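Local coordinates for protein polyhedrin (Orgyia pseudotsugata cypovirus 5, PDB 5A8U) that forms the crystalline lattice of viral occlusion bodies, the polyhedra that protect virus particles in the environment until insect larvae ingest them, at residues A[28-40]-A[104-118]. Residues are numbered along the deposited sequence; the frame is centred on the assembly and turned at random.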
loop_
_atom_site.group_PDB
_atom_site.type_symbol
_atom_site.label_atom_id
_atom_site.label_comp_id
_atom_site.label_asym_id
_atom_site.label_seq_id
_atom_site.Cartn_x
_atom_site.Cartn_y
_atom_site.Cartn_z
ATOM N N SER A 28 16.687 6.673 -13.717
ATOM C CA SER A 28 16.891 7.638 -12.637
ATOM C C SER A 28 15.610 7.738 -11.824
ATOM O O SER A 28 14.593 7.129 -12.165
ATOM C CB SER A 28 17.228 9.017 -13.206
ATOM O OG SER A 28 16.131 9.543 -13.937
ATOM N N GLY A 29 15.655 8.509 -10.749
ATOM C CA GLY A 29 14.490 8.664 -9.905
ATOM C C GLY A 29 13.678 9.914 -10.171
ATOM O O GLY A 29 14.219 10.966 -10.501
ATOM N N ILE A 30 12.361 9.783 -10.039
ATOM C CA ILE A 30 11.465 10.928 -9.959
ATOM C C ILE A 30 10.947 10.927 -8.526
ATOM O O ILE A 30 10.751 9.859 -7.940
ATOM C CB ILE A 30 10.283 10.840 -10.985
ATOM C CG1 ILE A 30 9.549 9.500 -10.898
ATOM C CG2 ILE A 30 10.782 11.077 -12.426
ATOM C CD1 ILE A 30 8.202 9.483 -11.674
ATOM N N ASN A 31 10.779 12.115 -7.952
ATOM C CA ASN A 31 10.368 12.248 -6.555
ATOM C C ASN A 31 9.090 13.050 -6.460
ATOM O O ASN A 31 8.917 14.049 -7.147
ATOM C CB ASN A 31 11.446 12.941 -5.725
ATOM C CG ASN A 31 12.558 12.007 -5.318
ATOM O OD1 ASN A 31 12.561 11.467 -4.218
ATOM N ND2 ASN A 31 13.518 11.808 -6.217
ATOM N N VAL A 32 8.196 12.599 -5.598
ATOM C CA VAL A 32 7.004 13.352 -5.265
ATOM C C VAL A 32 7.012 13.482 -3.757
ATOM O O VAL A 32 7.163 12.490 -3.046
ATOM C CB VAL A 32 5.737 12.627 -5.738
ATOM C CG1 VAL A 32 4.501 13.410 -5.330
ATOM C CG2 VAL A 32 5.794 12.471 -7.267
ATOM N N THR A 33 6.897 14.713 -3.270
ATOM C CA THR A 33 6.884 14.967 -1.844
ATOM C C THR A 33 5.608 15.727 -1.487
ATOM O O THR A 33 5.209 16.687 -2.165
ATOM C CB THR A 33 8.129 15.745 -1.389
ATOM O OG1 THR A 33 9.297 15.056 -1.848
ATOM C CG2 THR A 33 8.199 15.838 0.154
ATOM N N VAL A 34 4.933 15.240 -0.461
ATOM C CA VAL A 34 3.827 15.982 0.116
ATOM C C VAL A 34 4.290 16.504 1.458
ATOM O O VAL A 34 4.744 15.735 2.313
ATOM C CB VAL A 34 2.596 15.087 0.317
ATOM C CG1 VAL A 34 1.591 15.719 1.323
ATOM C CG2 VAL A 34 1.961 14.796 -1.017
ATOM N N VAL A 35 4.211 17.818 1.629
ATOM C CA VAL A 35 4.591 18.424 2.895
ATOM C C VAL A 35 3.368 19.037 3.540
ATOM O O VAL A 35 2.782 19.968 2.997
ATOM C CB VAL A 35 5.645 19.520 2.723
ATOM C CG1 VAL A 35 6.084 20.029 4.093
ATOM C CG2 VAL A 35 6.851 18.979 1.988
ATOM N N LEU A 36 2.972 18.508 4.687
ATOM C CA LEU A 36 1.774 18.999 5.368
ATOM C C LEU A 36 2.161 19.977 6.452
ATOM O O LEU A 36 3.121 19.737 7.174
ATOM C CB LEU A 36 1.014 17.835 5.984
ATOM C CG LEU A 36 0.541 16.850 4.911
ATOM C CD1 LEU A 36 0.133 15.536 5.540
ATOM C CD2 LEU A 36 -0.636 17.457 4.147
ATOM N N LYS A 37 1.419 21.079 6.564
ATOM C CA LYS A 37 1.799 22.120 7.514
ATOM C C LYS A 37 0.745 22.266 8.600
ATOM O O LYS A 37 -0.458 22.271 8.299
ATOM C CB LYS A 37 1.973 23.448 6.780
ATOM C CG LYS A 37 2.882 23.331 5.550
ATOM C CD LYS A 37 3.329 24.717 5.107
ATOM C CE LYS A 37 4.252 25.318 6.151
ATOM N NZ LYS A 37 4.795 26.636 5.714
ATOM N N TYR A 38 1.207 22.388 9.844
ATOM C CA TYR A 38 0.339 22.438 11.019
ATOM C C TYR A 38 0.544 23.760 11.736
ATOM O O TYR A 38 1.592 24.380 11.602
ATOM C CB TYR A 38 0.597 21.238 11.963
ATOM C CG TYR A 38 0.419 19.943 11.208
ATOM C CD1 TYR A 38 1.474 19.407 10.469
ATOM C CD2 TYR A 38 -0.808 19.296 11.167
ATOM C CE1 TYR A 38 1.313 18.270 9.730
ATOM C CE2 TYR A 38 -0.980 18.145 10.423
ATOM C CZ TYR A 38 0.087 17.637 9.716
ATOM O OH TYR A 38 -0.055 16.499 8.987
ATOM N N THR A 39 -0.474 24.192 12.466
ATOM C CA THR A 39 -0.455 25.529 13.051
ATOM C C THR A 39 0.527 25.667 14.216
ATOM O O THR A 39 0.805 26.777 14.651
ATOM C CB THR A 39 -1.862 25.968 13.493
ATOM O OG1 THR A 39 -2.383 25.019 14.425
ATOM C CG2 THR A 39 -2.770 26.034 12.266
ATOM N N ASN A 40 1.057 24.548 14.699
ATOM C CA ASN A 40 2.140 24.580 15.690
ATOM C C ASN A 40 3.546 24.611 15.058
ATOM O O ASN A 40 4.554 24.534 15.764
ATOM C CB ASN A 40 2.010 23.407 16.661
ATOM C CG ASN A 40 2.122 22.072 15.970
ATOM O OD1 ASN A 40 2.401 22.004 14.770
ATOM N ND2 ASN A 40 1.954 20.994 16.736
ATOM N N ALA A 104 -5.403 20.619 16.424
ATOM C CA ALA A 104 -4.038 21.109 16.313
ATOM C C ALA A 104 -3.346 20.282 15.254
ATOM O O ALA A 104 -2.419 20.757 14.583
ATOM C CB ALA A 104 -3.295 20.963 17.648
ATOM N N GLY A 105 -3.795 19.035 15.120
ATOM C CA GLY A 105 -3.196 18.112 14.166
ATOM C C GLY A 105 -3.913 18.011 12.830
ATOM O O GLY A 105 -3.612 17.121 12.020
ATOM N N ASP A 106 -4.865 18.906 12.589
ATOM C CA ASP A 106 -5.458 19.015 11.251
ATOM C C ASP A 106 -4.658 20.016 10.429
ATOM O O ASP A 106 -4.572 21.185 10.786
ATOM C CB ASP A 106 -6.932 19.425 11.311
ATOM C CG ASP A 106 -7.824 18.345 11.918
ATOM O OD1 ASP A 106 -7.600 17.147 11.623
ATOM O OD2 ASP A 106 -8.756 18.707 12.687
ATOM N N PRO A 107 -4.036 19.554 9.334
ATOM C CA PRO A 107 -3.118 20.465 8.637
ATOM C C PRO A 107 -3.841 21.669 8.028
ATOM O O PRO A 107 -5.002 21.537 7.665
ATOM C CB PRO A 107 -2.520 19.581 7.533
ATOM C CG PRO A 107 -3.574 18.535 7.271
ATOM C CD PRO A 107 -4.181 18.253 8.642
ATOM N N TYR A 108 -3.169 22.814 7.904
ATOM C CA TYR A 108 -3.841 24.001 7.354
ATOM C C TYR A 108 -3.453 24.261 5.900
ATOM O O TYR A 108 -4.088 25.069 5.207
ATOM C CB TYR A 108 -3.585 25.254 8.215
ATOM C CG TYR A 108 -2.191 25.810 8.061
ATOM C CD1 TYR A 108 -1.895 26.727 7.065
ATOM C CD2 TYR A 108 -1.160 25.389 8.884
ATOM C CE1 TYR A 108 -0.611 27.226 6.907
ATOM C CE2 TYR A 108 0.131 25.873 8.732
ATOM C CZ TYR A 108 0.404 26.785 7.741
ATOM O OH TYR A 108 1.698 27.258 7.583
ATOM N N ALA A 109 -2.427 23.557 5.435
ATOM C CA ALA A 109 -1.908 23.756 4.084
ATOM C C ALA A 109 -1.000 22.596 3.714
ATOM O O ALA A 109 -0.580 21.822 4.580
ATOM C CB ALA A 109 -1.122 25.070 3.996
ATOM N N MET A 110 -0.699 22.499 2.424
ATOM C CA MET A 110 0.250 21.516 1.931
ATOM C C MET A 110 1.085 22.120 0.804
ATOM O O MET A 110 0.623 22.992 0.066
ATOM C CB MET A 110 -0.487 20.269 1.447
ATOM C CG MET A 110 0.208 19.449 0.381
ATOM S SD MET A 110 -0.957 18.220 -0.273
ATOM C CE MET A 110 -2.312 19.264 -0.616
ATOM N N GLN A 111 2.329 21.674 0.713
ATOM C CA GLN A 111 3.146 21.902 -0.472
ATOM C C GLN A 111 3.299 20.549 -1.186
ATOM O O GLN A 111 3.663 19.555 -0.564
ATOM C CB GLN A 111 4.519 22.469 -0.094
ATOM C CG GLN A 111 5.310 22.874 -1.321
ATOM C CD GLN A 111 6.686 23.426 -1.013
ATOM O OE1 GLN A 111 7.490 23.624 -1.928
ATOM N NE2 GLN A 111 6.969 23.679 0.272
ATOM N N PHE A 112 3.000 20.524 -2.480
ATOM C CA PHE A 112 3.104 19.315 -3.283
ATOM C C PHE A 112 4.262 19.574 -4.247
ATOM O O PHE A 112 4.201 20.492 -5.072
ATOM C CB PHE A 112 1.776 19.092 -4.026
ATOM C CG PHE A 112 1.765 17.884 -4.956
ATOM C CD1 PHE A 112 1.726 16.599 -4.438
ATOM C CD2 PHE A 112 1.731 18.048 -6.339
ATOM C CE1 PHE A 112 1.699 15.483 -5.280
ATOM C CE2 PHE A 112 1.687 16.934 -7.187
ATOM C CZ PHE A 112 1.664 15.661 -6.658
ATOM N N ILE A 113 5.340 18.812 -4.101
ATOM C CA ILE A 113 6.558 19.069 -4.861
ATOM C C ILE A 113 6.879 17.877 -5.749
ATOM O O ILE A 113 6.923 16.751 -5.283
ATOM C CB ILE A 113 7.761 19.308 -3.935
ATOM C CG1 ILE A 113 7.362 20.205 -2.760
ATOM C CG2 ILE A 113 8.938 19.862 -4.730
ATOM C CD1 ILE A 113 8.423 20.288 -1.668
ATOM N N VAL A 114 7.124 18.131 -7.029
ATOM C CA VAL A 114 7.434 17.052 -7.958
ATOM C C VAL A 114 8.783 17.360 -8.593
ATOM O O VAL A 114 8.976 18.456 -9.092
ATOM C CB VAL A 114 6.368 16.952 -9.070
ATOM C CG1 VAL A 114 6.701 15.805 -10.029
ATOM C CG2 VAL A 114 4.969 16.748 -8.462
ATOM N N GLN A 115 9.719 16.414 -8.551
ATOM C CA GLN A 115 11.076 16.666 -9.049
ATOM C C GLN A 115 11.615 15.524 -9.930
ATOM O O GLN A 115 11.403 14.351 -9.635
ATOM C CB GLN A 115 12.022 16.930 -7.865
ATOM C CG GLN A 115 13.509 16.967 -8.240
ATOM C CD GLN A 115 14.399 17.364 -7.071
ATOM O OE1 GLN A 115 13.922 17.902 -6.066
ATOM N NE2 GLN A 115 15.701 17.108 -7.200
ATOM N N GLY A 116 12.308 15.876 -11.014
ATOM C CA GLY A 116 12.895 14.870 -11.888
ATOM C C GLY A 116 12.584 15.231 -13.321
ATOM O O GLY A 116 12.092 16.324 -13.571
ATOM N N SER A 117 12.840 14.316 -14.252
ATOM C CA SER A 117 12.466 14.547 -15.652
ATOM C C SER A 117 11.050 14.017 -15.837
ATOM O O SER A 117 10.825 12.829 -16.128
ATOM C CB SER A 117 13.445 13.858 -16.603
ATOM O OG SER A 117 13.088 14.116 -17.953
ATOM N N VAL A 118 10.092 14.918 -15.645
ATOM C CA VAL A 118 8.686 14.566 -15.476
ATOM C C VAL A 118 7.862 15.091 -16.646
ATOM O O VAL A 118 8.146 16.154 -17.180
ATOM C CB VAL A 118 8.168 15.153 -14.139
ATOM C CG1 VAL A 118 6.608 15.122 -14.040
ATOM C CG2 VAL A 118 8.858 14.447 -12.958
HETATM O O HOH W 1 14.272 12.134 -13.090
HETATM O O HOH W 2 14.167 13.325 -8.698
HETATM O O HOH W 3 9.776 15.968 -4.358
HETATM O O HOH W 4 -2.759 22.307 12.444
HETATM O O HOH W 5 -1.235 23.082 15.678
#
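From Asn31 paired with Gln115 to Lys37 paired with Ala109, strands 30-37 and 109-115 run antiparallel, their axes 4.7 Å apart at closest approach and 165° between their directions. Asn31, Thr33 and Val35 each exchange two N-H...O=C bonds with Gln115, Ile113 and Gln111, whereas Lys37 N bonds to Ala109 O and Lys37 O instead accepts from Tyr108 N at 2.8 Å. Side chains then alternate between the two faces. On one, the Phe112 ring starts beside its partner Val34 and reaches on to Val32: Val34 CG2 meets its edge in plane, 3.9 Å from CD1, and Val32 CG1 approaches CE1 obliquely at 3.5 Å. With its CG anti to the backbone N (chi1 153°), Met110 sets SD 3.9 Å from Val34 CG1, while Leu36 runs beside Met110, pointing the same way, with CD2 against Met110 CB. These strands are the central pair of a six-stranded antiparallel sheet, strand 43-50 flanking one and strand 169-178 the other; strand 189-195 covers the face bearing Val32, Val34 and Val114, and helix 230-241 the face bearing Thr33 and Val35. On that helix-covered face Val35 CG2 meets Ile113 CD1, and a water joins Thr33 OG1, whose main polar partner is Asn47, to Ile113 O, a carbonyl that already accepts the Thr33 N-H. Beyond the regular pairing, Tyr38 lies beside Pro107, its CE2 3.6 Å from Pro107 CB, and Gly105 O sits at the ring edge, 3.2 Å from CE2; the phenol OH reaches Met63 O and Gln44 NE2. Tyr108 turns its CG between backbone N and carbonyl carbon (chi1 74°), which carries the ring across Lys37, with OH 3.5 Å from Lys37 CE. A second water ties Thr39 N to the carbonyls of Ala104 and Asp106.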